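Local coordinates for protein dihydropyrimidinase (Brevibacillus agri, PDB 3SFW) that hydrolyses the cyclic amide bond of dihydropyrimidines, probably giving N-carbamoyl-beta-amino acids, at a site that binds two zinc ions, at residues A[2-7]-A[40-45]; A[9-14]-A[360-365]; A[68-73]-A[316-321]; A[233-238]-A[257-262]. All coordinates share one frame; numbering follows the deposited sequence.

Interaction 1: A[2-7]-A[40-45]; sequences KKWIRN and AEVIDA
Trp4 and Val42 stand side by side and point the same way, with CG2 of Val42 3.8 Å from CE3 of Trp4, near the benzene half of the indole. With CG anti to the backbone N (chi1 -170°), the indole rises beside Val42. Arg6, next on the same face, lays its CD over the centre of the indole, 3.6 Å above the ring plane, and its guanidinium has Trp4 CZ2 over its own centre. The Arg6 side chain crosses that of Val42 obliquely, CD lying 4.0 Å from CG1, while its NE forms a salt bridge with Asp20. Where the strands begin, the small Ala40 points its CB toward the neighbouring strand, 3.7 Å from Lys2 CB and 3.9 Å from Trp4 CB. The backbones form a parallel pair, with 41-44 at the edge of a four-stranded mixed sheet outside the catalytic barrel and 2-6 between it and strand 20-24; hydrogen bonds such as Trp4 N to Glu41 O, 2.8 Å, set the register. On the other face Lys3 and Glu41 lie alongside each other, but Lys3 NZ stays 4.8 Å from Glu41 OE1. Lys3 NZ bonds to Gly434 O, and Glu41 makes its salt bridge with Arg439. Beyond them the face turns apolar: branched Ile5 and Ile43 cross, and Ile5 CG2 meets the short Ala45 CB at 3.7 Å, where both side chains also touch Leu50.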
loop_
_atom_site.group_PDB
_atom_site.type_symbol
_atom_site.label_atom_id
_atom_site.label_comp_id
_atom_site.label_asym_id
_atom_site.label_seq_id
_atom_site.Cartn_x
_atom_site.Cartn_y
_atom_site.Cartn_z
ATOM N N LYS A 2 -26.895 49.243 4.377
ATOM C CA LYS A 2 -26.404 48.602 3.172
ATOM C C LYS A 2 -24.961 48.988 2.959
ATOM O O LYS A 2 -24.552 50.148 3.177
ATOM C CB LYS A 2 -27.241 48.991 1.956
ATOM C CG LYS A 2 -28.650 48.412 1.977
ATOM C CD LYS A 2 -29.571 49.197 1.040
ATOM C CE LYS A 2 -29.336 48.829 -0.401
ATOM N NZ LYS A 2 -30.485 49.241 -1.282
ATOM N N LYS A 3 -24.184 48.034 2.464
ATOM C CA LYS A 3 -22.789 48.280 2.135
ATOM C C LYS A 3 -22.506 47.718 0.754
ATOM O O LYS A 3 -22.915 46.602 0.452
ATOM C CB LYS A 3 -21.870 47.594 3.161
ATOM C CG LYS A 3 -21.996 48.199 4.607
ATOM C CD LYS A 3 -21.084 47.438 5.577
ATOM C CE LYS A 3 -21.194 47.997 7.038
ATOM N NZ LYS A 3 -22.556 47.843 7.681
ATOM N N TRP A 4 -21.824 48.500 -0.069
ATOM C CA TRP A 4 -21.559 48.155 -1.461
ATOM C C TRP A 4 -20.052 48.090 -1.626
ATOM O O TRP A 4 -19.362 49.125 -1.626
ATOM C CB TRP A 4 -22.132 49.269 -2.355
ATOM C CG TRP A 4 -22.184 49.005 -3.834
ATOM C CD1 TRP A 4 -22.027 47.810 -4.488
ATOM C CD2 TRP A 4 -22.463 49.982 -4.839
ATOM N NE1 TRP A 4 -22.152 48.006 -5.859
ATOM C CE2 TRP A 4 -22.417 49.330 -6.092
ATOM C CE3 TRP A 4 -22.772 51.354 -4.798
ATOM C CZ2 TRP A 4 -22.683 50.008 -7.304
ATOM C CZ3 TRP A 4 -22.992 52.030 -5.995
ATOM C CH2 TRP A 4 -22.952 51.356 -7.231
ATOM N N ILE A 5 -19.511 46.864 -1.623
ATOM C CA ILE A 5 -18.088 46.670 -1.726
ATOM C C ILE A 5 -17.705 46.608 -3.200
ATOM O O ILE A 5 -18.088 45.636 -3.926
ATOM C CB ILE A 5 -17.620 45.370 -1.020
ATOM C CG1 ILE A 5 -18.205 45.250 0.401
ATOM C CG2 ILE A 5 -16.124 45.255 -1.029
ATOM C CD1 ILE A 5 -17.878 43.859 1.092
ATOM N N ARG A 6 -16.957 47.610 -3.646
ATOM C CA ARG A 6 -16.704 47.807 -5.103
ATOM C C ARG A 6 -15.259 47.610 -5.541
ATOM O O ARG A 6 -14.311 47.902 -4.797
ATOM C CB ARG A 6 -17.135 49.221 -5.529
ATOM C CG ARG A 6 -18.587 49.562 -5.172
ATOM C CD ARG A 6 -19.028 50.773 -5.969
ATOM N NE ARG A 6 -19.114 50.420 -7.386
ATOM C CZ ARG A 6 -19.451 51.274 -8.349
ATOM N NH1 ARG A 6 -19.702 52.541 -8.051
ATOM N NH2 ARG A 6 -19.526 50.856 -9.611
ATOM N N ASN A 7 -15.093 47.084 -6.752
ATOM C CA ASN A 7 -13.794 47.085 -7.413
ATOM C C ASN A 7 -12.825 46.021 -6.919
ATOM O O ASN A 7 -11.636 46.110 -7.218
ATOM C CB ASN A 7 -13.103 48.459 -7.279
ATOM C CG ASN A 7 -13.984 49.605 -7.717
ATOM O OD1 ASN A 7 -14.695 49.500 -8.724
ATOM N ND2 ASN A 7 -13.945 50.734 -6.959
ATOM N N ALA A 40 -26.258 53.009 -0.262
ATOM C CA ALA A 40 -25.340 52.078 0.390
ATOM C C ALA A 40 -24.036 52.769 0.681
ATOM O O ALA A 40 -23.617 53.645 -0.073
ATOM C CB ALA A 40 -25.108 50.834 -0.468
ATOM N N GLU A 41 -23.399 52.395 1.782
ATOM C CA GLU A 41 -22.025 52.854 2.057
ATOM C C GLU A 41 -21.051 52.192 1.070
ATOM O O GLU A 41 -20.992 50.953 1.003
ATOM C CB GLU A 41 -21.611 52.503 3.482
ATOM C CG GLU A 41 -20.158 52.965 3.809
ATOM C CD GLU A 41 -19.653 52.535 5.181
ATOM O OE1 GLU A 41 -20.260 51.648 5.839
ATOM O OE2 GLU A 41 -18.581 53.038 5.566
ATOM N N VAL A 42 -20.309 52.999 0.308
ATOM C CA VAL A 42 -19.358 52.448 -0.664
ATOM C C VAL A 42 -18.052 52.081 0.041
ATOM O O VAL A 42 -17.460 52.904 0.736
ATOM C CB VAL A 42 -19.103 53.396 -1.881
ATOM C CG1 VAL A 42 -17.947 52.898 -2.736
ATOM C CG2 VAL A 42 -20.368 53.530 -2.749
ATOM N N ILE A 43 -17.645 50.814 -0.089
ATOM C CA ILE A 43 -16.362 50.340 0.434
ATOM C C ILE A 43 -15.468 50.046 -0.761
ATOM O O ILE A 43 -15.796 49.195 -1.623
ATOM C CB ILE A 43 -16.535 48.997 1.233
ATOM C CG1 ILE A 43 -17.657 49.075 2.282
ATOM C CG2 ILE A 43 -15.223 48.553 1.869
ATOM C CD1 ILE A 43 -17.637 50.281 3.126
ATOM N N ASP A 44 -14.348 50.738 -0.829
ATOM C CA ASP A 44 -13.430 50.579 -1.951
ATOM C C ASP A 44 -12.463 49.387 -1.758
ATOM O O ASP A 44 -11.595 49.417 -0.883
ATOM C CB ASP A 44 -12.658 51.897 -2.135
ATOM C CG ASP A 44 -11.716 51.872 -3.317
ATOM O OD1 ASP A 44 -11.650 50.859 -4.033
ATOM O OD2 ASP A 44 -11.024 52.883 -3.539
ATOM N N ALA A 45 -12.636 48.331 -2.567
ATOM C CA ALA A 45 -11.792 47.125 -2.465
ATOM C C ALA A 45 -10.805 46.989 -3.622
ATOM O O ALA A 45 -10.276 45.910 -3.869
ATOM C CB ALA A 45 -12.671 45.853 -2.349
#

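Interaction 2: A[9-14]-A[360-365]; sequences TVVTAS and SLNQFV
Val11 and Leu361 make the main apolar contact, their side chains crossing at about a right angle. CG1 of Val11, anti to the backbone N (chi1 179°), lies 3.6 Å from CG of Leu361, while CG2 of Val11 reaches CD2 of Leu361 at 3.7 Å. One helical turn on, Val365 offers both methyls: CG2 comes within 4.0 Å of Val11 CG1, and CG1 rests 3.6 Å from Ala13 N. A beta-branched residue suits this place because its two arms follow the bend from strand into loop. Weaker CH...O contacts join the backbones, Ala13 CA lying 3.6 Å from Asn362 O. The polar element is the side chain of Asn362, whose CB sits 3.4 Å from Ala13 O and whose amide lies beside the carbonyl oxygens of Thr12 and Ser14. An alanine here would keep that CB but would probably leave the Thr12 and Ser14 carbonyls without the amide at their side and open a gap beside Val11. Ser360, the N-cap, and Gln363 form a capping box: Gln363 N donates to Ser360 OG and Ser360 N to Gln363 OE1; Ser360 OG also bonds to Pro461 O of the second subunit. The arrangement docks strand 9-11, which pairs with strand 49-59, onto the first turn of helix 361-376, joining the N-terminal beta strands to the amidohydrolase barrel at the interface with the second subunit.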
loop_
_atom_site.group_PDB
_atom_site.type_symbol
_atom_site.label_atom_id
_atom_site.label_comp_id
_atom_site.label_asym_id
_atom_site.label_seq_id
_atom_site.Cartn_x
_atom_site.Cartn_y
_atom_site.Cartn_z
ATOM N N THR A 9 -11.775 41.700 -6.194
ATOM C CA THR A 9 -11.817 40.362 -6.840
ATOM C C THR A 9 -12.296 39.323 -5.829
ATOM O O THR A 9 -11.657 39.114 -4.798
ATOM C CB THR A 9 -10.458 39.997 -7.342
ATOM O OG1 THR A 9 -10.009 41.028 -8.222
ATOM C CG2 THR A 9 -10.474 38.638 -8.114
ATOM N N VAL A 10 -13.494 38.790 -6.071
ATOM C CA VAL A 10 -14.078 37.725 -5.221
ATOM C C VAL A 10 -13.397 36.386 -5.531
ATOM O O VAL A 10 -13.276 36.008 -6.681
ATOM C CB VAL A 10 -15.596 37.595 -5.496
ATOM C CG1 VAL A 10 -16.265 36.437 -4.606
ATOM C CG2 VAL A 10 -16.269 38.968 -5.229
ATOM N N VAL A 11 -12.949 35.684 -4.490
ATOM C CA VAL A 11 -12.376 34.349 -4.670
ATOM C C VAL A 11 -13.081 33.482 -3.675
ATOM O O VAL A 11 -13.144 33.813 -2.485
ATOM C CB VAL A 11 -10.869 34.304 -4.302
ATOM C CG1 VAL A 11 -10.324 32.856 -4.500
ATOM C CG2 VAL A 11 -10.093 35.306 -5.128
ATOM N N THR A 12 -13.686 32.402 -4.148
ATOM C CA THR A 12 -14.312 31.454 -3.229
ATOM C C THR A 12 -13.691 30.083 -3.506
ATOM O O THR A 12 -12.627 29.988 -4.140
ATOM C CB THR A 12 -15.824 31.371 -3.426
ATOM O OG1 THR A 12 -16.087 30.803 -4.717
ATOM C CG2 THR A 12 -16.524 32.784 -3.302
ATOM N N ALA A 13 -14.304 29.023 -2.983
ATOM C CA ALA A 13 -13.694 27.704 -3.169
ATOM C C ALA A 13 -13.779 27.266 -4.615
ATOM O O ALA A 13 -13.021 26.375 -5.023
ATOM C CB ALA A 13 -14.310 26.656 -2.234
ATOM N N SER A 14 -14.768 27.790 -5.351
ATOM C CA SER A 14 -14.884 27.484 -6.781
ATOM C C SER A 14 -14.496 28.668 -7.686
ATOM O O SER A 14 -13.687 28.535 -8.627
ATOM C CB SER A 14 -16.281 26.959 -7.108
ATOM O OG SER A 14 -17.325 27.745 -6.478
ATOM N N SER A 360 -3.855 25.873 -4.684
ATOM C CA SER A 360 -4.384 27.009 -5.460
ATOM C C SER A 360 -5.075 28.047 -4.560
ATOM O O SER A 360 -5.399 27.761 -3.409
ATOM C CB SER A 360 -5.355 26.558 -6.543
ATOM O OG SER A 360 -6.553 26.078 -5.990
ATOM N N LEU A 361 -5.321 29.244 -5.095
ATOM C CA LEU A 361 -6.020 30.261 -4.313
ATOM C C LEU A 361 -7.439 29.761 -3.992
ATOM O O LEU A 361 -7.945 29.989 -2.894
ATOM C CB LEU A 361 -6.085 31.589 -5.089
ATOM C CG LEU A 361 -6.774 32.740 -4.365
ATOM C CD1 LEU A 361 -6.161 32.962 -2.998
ATOM C CD2 LEU A 361 -6.654 34.005 -5.193
ATOM N N ASN A 362 -8.089 29.029 -4.930
ATOM C CA ASN A 362 -9.430 28.506 -4.618
ATOM C C ASN A 362 -9.352 27.422 -3.541
ATOM O O ASN A 362 -10.186 27.399 -2.608
ATOM C CB ASN A 362 -10.138 27.920 -5.864
ATOM C CG ASN A 362 -10.449 28.972 -6.911
ATOM O OD1 ASN A 362 -11.235 29.942 -6.674
ATOM N ND2 ASN A 362 -9.797 28.844 -8.053
ATOM N N GLN A 363 -8.344 26.557 -3.626
ATOM C CA GLN A 363 -8.151 25.561 -2.565
ATOM C C GLN A 363 -7.929 26.199 -1.196
ATOM O O GLN A 363 -8.434 25.681 -0.204
ATOM C CB GLN A 363 -7.014 24.592 -2.866
ATOM C CG GLN A 363 -7.338 23.644 -4.051
ATOM C CD GLN A 363 -6.175 22.678 -4.302
ATOM O OE1 GLN A 363 -5.008 23.093 -4.291
ATOM N NE2 GLN A 363 -6.486 21.381 -4.436
ATOM N N PHE A 364 -7.157 27.287 -1.144
ATOM C CA PHE A 364 -6.897 28.051 0.103
ATOM C C PHE A 364 -8.239 28.441 0.735
ATOM O O PHE A 364 -8.449 28.231 1.913
ATOM C CB PHE A 364 -6.026 29.294 -0.220
ATOM C CG PHE A 364 -6.058 30.363 0.845
ATOM C CD1 PHE A 364 -5.264 30.246 1.970
ATOM C CD2 PHE A 364 -6.866 31.484 0.700
ATOM C CE1 PHE A 364 -5.261 31.243 2.971
ATOM C CE2 PHE A 364 -6.823 32.529 1.647
ATOM C CZ PHE A 364 -6.043 32.370 2.821
ATOM N N VAL A 365 -9.192 28.938 -0.060
ATOM C CA VAL A 365 -10.497 29.249 0.514
ATOM C C VAL A 365 -11.210 27.992 1.012
ATOM O O VAL A 365 -11.884 28.007 2.068
ATOM C CB VAL A 365 -11.393 30.023 -0.490
ATOM C CG1 VAL A 365 -12.845 30.157 0.119
ATOM C CG2 VAL A 365 -10.747 31.420 -0.785
#

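Interaction 3: A[68-73]-A[316-321]; sequences TVTSDN and HCPFNF
Asp72 and His316 make the tight end of this contact: His316 NE2 donates to Asp72 OD2 over 2.7 Å. In His316 CG is anti to the backbone N (chi1 -174°), which starts the ring on the Asp72 side. The bond uses the anti lone pair of OD2, which lies close to the imidazole plane, and carboxylate and ring are turned 31° apart. The other oxygen, OD1, receives bonds from Thr76 OG1 and Asn412 N, while His316 ND1 is bonded to Ile341 N, so both flat groups are held from two ends. CD of Pro318 covers one face of the imidazole, offset toward its rim and 3.4 Å above the plane; a compact, rigid proline suits such close cover. Next to this, Ser71 N donates to Pro318 O at 2.8 Å, from above the carbonyl plane. The segments are loops at the mouth of the TIM-type barrel of the amidohydrolases: His316 directly follows the zinc ligand Asp315, and Thr70 OG1 bonds to the carbonyl oxygen of His60, another zinc ligand. The packed part continues where Thr70 turns its methyl to Phe319 and Cys317, CG2 lying 3.6 Å from Phe319 CZ and 3.8 Å from Cys317 SG. Thr68 and Phe319 run alongside in opposite senses, with Thr68 CG2 3.7 Å from CD1 of the ring. The open side is different: exposed Val69 directs its side chain away, and Ser71 CB touches Asn320 ND2 at 3.7 Å in a partly exposed margin, where Ser71 OG bonds to Asn412 O.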
loop_
_atom_site.group_PDB
_atom_site.type_symbol
_atom_site.label_atom_id
_atom_site.label_comp_id
_atom_site.label_asym_id
_atom_site.label_seq_id
_atom_site.Cartn_x
_atom_site.Cartn_y
_atom_site.Cartn_z
ATOM N N THR A 68 -2.967 25.235 34.295
ATOM C CA THR A 68 -3.199 26.699 34.200
ATOM C C THR A 68 -4.385 26.930 33.264
ATOM O O THR A 68 -5.254 26.046 33.166
ATOM C CB THR A 68 -1.887 27.497 33.863
ATOM O OG1 THR A 68 -2.147 28.910 33.824
ATOM C CG2 THR A 68 -1.220 26.997 32.558
ATOM N N VAL A 69 -4.508 28.119 32.693
ATOM C CA VAL A 69 -5.656 28.419 31.786
ATOM C C VAL A 69 -5.097 29.098 30.552
ATOM O O VAL A 69 -4.230 29.943 30.680
ATOM C CB VAL A 69 -6.682 29.326 32.456
ATOM C CG1 VAL A 69 -7.833 29.708 31.491
ATOM C CG2 VAL A 69 -7.247 28.630 33.691
ATOM N N THR A 70 -5.607 28.779 29.348
ATOM C CA THR A 70 -5.017 29.414 28.157
ATOM C C THR A 70 -5.167 30.922 28.225
ATOM O O THR A 70 -6.167 31.464 28.773
ATOM C CB THR A 70 -5.563 28.854 26.807
ATOM O OG1 THR A 70 -7.005 29.021 26.750
ATOM C CG2 THR A 70 -5.232 27.431 26.666
ATOM N N SER A 71 -4.214 31.635 27.612
ATOM C CA SER A 71 -4.081 33.033 27.923
ATOM C C SER A 71 -4.988 33.928 27.112
ATOM O O SER A 71 -5.150 35.068 27.464
ATOM C CB SER A 71 -2.627 33.513 27.787
ATOM O OG SER A 71 -2.223 33.454 26.446
ATOM N N ASP A 72 -5.565 33.432 26.004
ATOM C CA ASP A 72 -6.642 34.182 25.348
ATOM C C ASP A 72 -7.969 33.701 25.880
ATOM O O ASP A 72 -8.188 32.497 25.956
ATOM C CB ASP A 72 -6.642 33.933 23.819
ATOM C CG ASP A 72 -5.723 34.893 23.062
ATOM O OD1 ASP A 72 -5.696 36.105 23.364
ATOM O OD2 ASP A 72 -5.098 34.422 22.095
ATOM N N ASN A 73 -8.865 34.634 26.202
ATOM C CA ASN A 73 -10.246 34.263 26.495
ATOM C C ASN A 73 -11.099 34.493 25.255
ATOM O O ASN A 73 -10.558 34.639 24.149
ATOM C CB ASN A 73 -10.775 35.042 27.720
ATOM C CG ASN A 73 -10.779 36.572 27.525
ATOM O OD1 ASN A 73 -10.992 37.348 28.498
ATOM N ND2 ASN A 73 -10.554 37.022 26.336
ATOM N N HIS A 316 -5.350 26.638 18.376
ATOM C CA HIS A 316 -4.920 27.794 19.196
ATOM C C HIS A 316 -5.105 27.425 20.675
ATOM O O HIS A 316 -6.226 27.183 21.126
ATOM C CB HIS A 316 -5.799 29.011 18.889
ATOM C CG HIS A 316 -5.342 30.256 19.584
ATOM N ND1 HIS A 316 -4.098 30.813 19.349
ATOM C CD2 HIS A 316 -5.962 31.057 20.476
ATOM C CE1 HIS A 316 -3.963 31.899 20.091
ATOM N NE2 HIS A 316 -5.078 32.062 20.796
ATOM N N CYS A 317 -4.007 27.424 21.435
ATOM C CA CYS A 317 -4.077 26.923 22.808
ATOM C C CYS A 317 -2.903 27.659 23.543
ATOM O O CYS A 317 -1.920 27.031 23.934
ATOM C CB CYS A 317 -3.906 25.390 22.782
ATOM S SG CYS A 317 -4.285 24.580 24.399
ATOM N N PRO A 318 -3.010 28.993 23.670
ATOM C CA PRO A 318 -1.828 29.807 24.010
ATOM C C PRO A 318 -1.501 29.818 25.515
ATOM O O PRO A 318 -2.409 29.880 26.368
ATOM C CB PRO A 318 -2.226 31.206 23.526
ATOM C CG PRO A 318 -3.745 31.218 23.786
ATOM C CD PRO A 318 -4.160 29.836 23.290
ATOM N N PHE A 319 -0.206 29.780 25.821
ATOM C CA PHE A 319 0.274 30.020 27.189
ATOM C C PHE A 319 1.480 30.929 27.069
ATOM O O PHE A 319 2.360 30.696 26.219
ATOM C CB PHE A 319 0.715 28.698 27.811
ATOM C CG PHE A 319 -0.390 27.681 27.932
ATOM C CD1 PHE A 319 -1.307 27.756 28.986
ATOM C CD2 PHE A 319 -0.528 26.655 26.982
ATOM C CE1 PHE A 319 -2.373 26.839 29.082
ATOM C CE2 PHE A 319 -1.580 25.688 27.091
ATOM C CZ PHE A 319 -2.472 25.760 28.177
ATOM N N ASN A 320 1.547 31.946 27.917
ATOM C CA ASN A 320 2.730 32.784 27.954
ATOM C C ASN A 320 3.999 31.970 28.212
ATOM O O ASN A 320 4.018 31.017 28.991
ATOM C CB ASN A 320 2.584 33.848 29.049
ATOM C CG ASN A 320 1.533 34.842 28.726
ATOM O OD1 ASN A 320 1.701 35.649 27.822
ATOM N ND2 ASN A 320 0.391 34.761 29.427
ATOM N N PHE A 321 5.083 32.416 27.602
ATOM C CA PHE A 321 6.388 31.848 27.860
ATOM C C PHE A 321 6.775 32.120 29.314
ATOM O O PHE A 321 7.172 31.202 30.037
ATOM C CB PHE A 321 7.410 32.517 26.960
ATOM C CG PHE A 321 8.800 31.918 27.095
ATOM C CD1 PHE A 321 8.992 30.554 27.006
ATOM C CD2 PHE A 321 9.900 32.734 27.329
ATOM C CE1 PHE A 321 10.267 29.995 27.105
ATOM C CE2 PHE A 321 11.179 32.180 27.409
ATOM C CZ PHE A 321 11.357 30.819 27.301
#

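Interaction 4: A[233-238]-A[257-262]; sequences AQLYVV and WNVYGE
Tyr236 reaches across to Glu262, and the meeting of ring and carboxylate gives the contact its shape. CG of the phenol is anti to the backbone N (chi1 179°), starting the side chain to the Glu262 side; CZ lies 3.6 Å from Glu262 CB, while the extended glutamate carries its carboxylate round to the ring edge. There Tyr236 OH donates to OE2 of Glu262 at 2.6 Å, with ring and carboxylate planes 79° apart. On the same face Tyr260 crosses Tyr236 at about a right angle, its CB 4.1 Å from Tyr236 CD2, and its CD1 lies 3.3 Å from Leu235 O. On the opposite face the branched side chains meet more loosely: Val259 CG1 faces the notch between Leu235 CD2, 4.3 Å away, and Val237 CG2, 4.5 Å away. Beside Val237, Gly261 adds no bump to this face. Leu235 and Val237 pack outward on helices 214-230 and 243-254, whereas Tyr236 meets Pro57 inside the barrel; the strands belong to a parallel beta-alpha-beta unit with helix 243-254 between them. At the far end a water bridges Ala233 O and Asn258 N. Glu262 OE1 accepts from His58 ND1 and His239 N, the two histidines being ligands of different zinc sites. An alanine in place of Glu262 would probably leave Tyr236 OH, His58 ND1 and His239 N without their carboxylate partner. The buried carboxylate thus acts from the second shell, probably orienting His58 on its zinc and making its imidazole more electron-rich, and the hydroxyl of Tyr236, also bonded to Thr311, probably helps hold the carboxylate in place.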
loop_
_atom_site.group_PDB
_atom_site.type_symbol
_atom_site.label_atom_id
_atom_site.label_comp_id
_atom_site.label_asym_id
_atom_site.label_seq_id
_atom_site.Cartn_x
_atom_site.Cartn_y
_atom_site.Cartn_z
ATOM N N ALA A 233 -19.282 4.897 10.407
ATOM C CA ALA A 233 -19.536 6.251 10.927
ATOM C C ALA A 233 -18.711 7.273 10.135
ATOM O O ALA A 233 -18.283 7.000 9.000
ATOM C CB ALA A 233 -19.189 6.292 12.419
ATOM N N GLN A 234 -18.551 8.482 10.678
ATOM C CA GLN A 234 -17.723 9.481 9.970
ATOM C C GLN A 234 -16.722 10.088 10.951
ATOM O O GLN A 234 -17.069 10.355 12.099
ATOM C CB GLN A 234 -18.582 10.582 9.330
ATOM C CG GLN A 234 -19.715 11.150 10.266
ATOM C CD GLN A 234 -21.071 10.432 10.025
ATOM O OE1 GLN A 234 -21.269 9.759 9.011
ATOM N NE2 GLN A 234 -21.983 10.538 10.991
ATOM N N LEU A 235 -15.464 10.247 10.509
ATOM C CA LEU A 235 -14.358 10.542 11.414
ATOM C C LEU A 235 -13.637 11.759 10.895
ATOM O O LEU A 235 -13.448 11.898 9.681
ATOM C CB LEU A 235 -13.346 9.362 11.425
ATOM C CG LEU A 235 -12.110 9.579 12.340
ATOM C CD1 LEU A 235 -12.574 9.420 13.844
ATOM C CD2 LEU A 235 -11.079 8.487 12.034
ATOM N N TYR A 236 -13.226 12.631 11.809
ATOM C CA TYR A 236 -12.402 13.787 11.465
ATOM C C TYR A 236 -11.161 13.774 12.355
ATOM O O TYR A 236 -11.251 13.846 13.544
ATOM C CB TYR A 236 -13.228 15.056 11.669
ATOM C CG TYR A 236 -12.516 16.363 11.385
ATOM C CD1 TYR A 236 -11.656 16.934 12.338
ATOM C CD2 TYR A 236 -12.865 17.128 10.256
ATOM C CE1 TYR A 236 -11.103 18.224 12.142
ATOM C CE2 TYR A 236 -12.303 18.384 10.019
ATOM C CZ TYR A 236 -11.420 18.921 10.952
ATOM O OH TYR A 236 -10.998 20.228 10.811
ATOM N N VAL A 237 -10.009 13.558 11.751
ATOM C CA VAL A 237 -8.770 13.462 12.498
ATOM C C VAL A 237 -8.189 14.864 12.638
ATOM O O VAL A 237 -7.790 15.482 11.634
ATOM C CB VAL A 237 -7.734 12.554 11.776
ATOM C CG1 VAL A 237 -6.471 12.366 12.703
ATOM C CG2 VAL A 237 -8.366 11.177 11.402
ATOM N N VAL A 238 -8.083 15.380 13.874
ATOM C CA VAL A 238 -7.614 16.773 14.036
ATOM C C VAL A 238 -6.069 16.751 14.000
ATOM O O VAL A 238 -5.458 15.694 14.161
ATOM C CB VAL A 238 -8.060 17.437 15.387
ATOM C CG1 VAL A 238 -9.602 17.372 15.552
ATOM C CG2 VAL A 238 -7.394 16.736 16.593
ATOM N N TRP A 257 -14.235 5.054 2.773
ATOM C CA TRP A 257 -14.691 5.377 4.111
ATOM C C TRP A 257 -14.787 6.877 4.322
ATOM O O TRP A 257 -14.121 7.673 3.634
ATOM C CB TRP A 257 -13.828 4.730 5.171
ATOM C CG TRP A 257 -13.789 3.220 5.001
ATOM C CD1 TRP A 257 -14.695 2.446 4.325
ATOM C CD2 TRP A 257 -12.809 2.335 5.510
ATOM N NE1 TRP A 257 -14.355 1.116 4.420
ATOM C CE2 TRP A 257 -13.216 1.017 5.172
ATOM C CE3 TRP A 257 -11.710 2.500 6.361
ATOM C CZ2 TRP A 257 -12.506 -0.110 5.572
ATOM C CZ3 TRP A 257 -11.022 1.378 6.778
ATOM C CH2 TRP A 257 -11.414 0.085 6.380
ATOM N N ASN A 258 -15.668 7.271 5.245
ATOM C CA ASN A 258 -15.935 8.704 5.470
ATOM C C ASN A 258 -14.999 9.257 6.547
ATOM O O ASN A 258 -15.359 9.400 7.721
ATOM C CB ASN A 258 -17.426 8.888 5.784
ATOM C CG ASN A 258 -18.292 8.434 4.595
ATOM O OD1 ASN A 258 -17.945 8.736 3.445
ATOM N ND2 ASN A 258 -19.200 7.509 4.838
ATOM N N VAL A 259 -13.736 9.387 6.133
ATOM C CA VAL A 259 -12.652 9.799 7.005
ATOM C C VAL A 259 -12.094 11.092 6.424
ATOM O O VAL A 259 -11.712 11.146 5.235
ATOM C CB VAL A 259 -11.537 8.727 7.047
ATOM C CG1 VAL A 259 -10.277 9.266 7.832
ATOM C CG2 VAL A 259 -12.107 7.415 7.686
ATOM N N TYR A 260 -12.038 12.123 7.278
ATOM C CA TYR A 260 -11.547 13.459 6.894
ATOM C C TYR A 260 -10.389 13.820 7.781
ATOM O O TYR A 260 -10.260 13.280 8.868
ATOM C CB TYR A 260 -12.662 14.521 7.134
ATOM C CG TYR A 260 -13.926 14.107 6.422
ATOM C CD1 TYR A 260 -14.940 13.438 7.108
ATOM C CD2 TYR A 260 -14.032 14.213 5.040
ATOM C CE1 TYR A 260 -16.061 12.943 6.456
ATOM C CE2 TYR A 260 -15.185 13.766 4.386
ATOM C CZ TYR A 260 -16.196 13.135 5.123
ATOM O OH TYR A 260 -17.342 12.681 4.503
ATOM N N GLY A 261 -9.519 14.719 7.290
ATOM C CA GLY A 261 -8.346 15.148 8.072
ATOM C C GLY A 261 -8.094 16.643 8.024
ATOM O O GLY A 261 -8.326 17.313 7.002
ATOM N N GLU A 262 -7.565 17.143 9.144
ATOM C CA GLU A 262 -7.222 18.537 9.329
ATOM C C GLU A 262 -5.705 18.609 9.512
ATOM O O GLU A 262 -5.118 17.726 10.144
ATOM C CB GLU A 262 -7.842 18.957 10.662
ATOM C CG GLU A 262 -7.567 20.389 11.115
ATOM C CD GLU A 262 -8.096 20.551 12.552
ATOM O OE1 GLU A 262 -7.321 20.261 13.513
ATOM O OE2 GLU A 262 -9.299 20.874 12.697
HETATM O O HOH W 1 -16.959 5.519 7.040
HETATM O O HOH W 2 -20.770 7.521 7.343
#

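Interactions 3 and 4 lie on opposite sides of the chain's centre, and both come near the two-zinc site: their nearest atoms are about 8 Å apart and their centres 27 Å. Segment 316-321 starts right after the zinc ligand Asp315, and segment 233-238 ends right before the zinc ligand His239; the side chain of Cys317 is about 6 Å from a zinc and that of Val238 about 4 Å. Interaction 2 lies farther out, its centre 23 Å from that of interaction 4, and both touch the second subunit. Interaction 1 adjoins interaction 2 in sequence without direct touch, its nearest atoms about 24 Å from interaction 3 and about 26 Å from interaction 4.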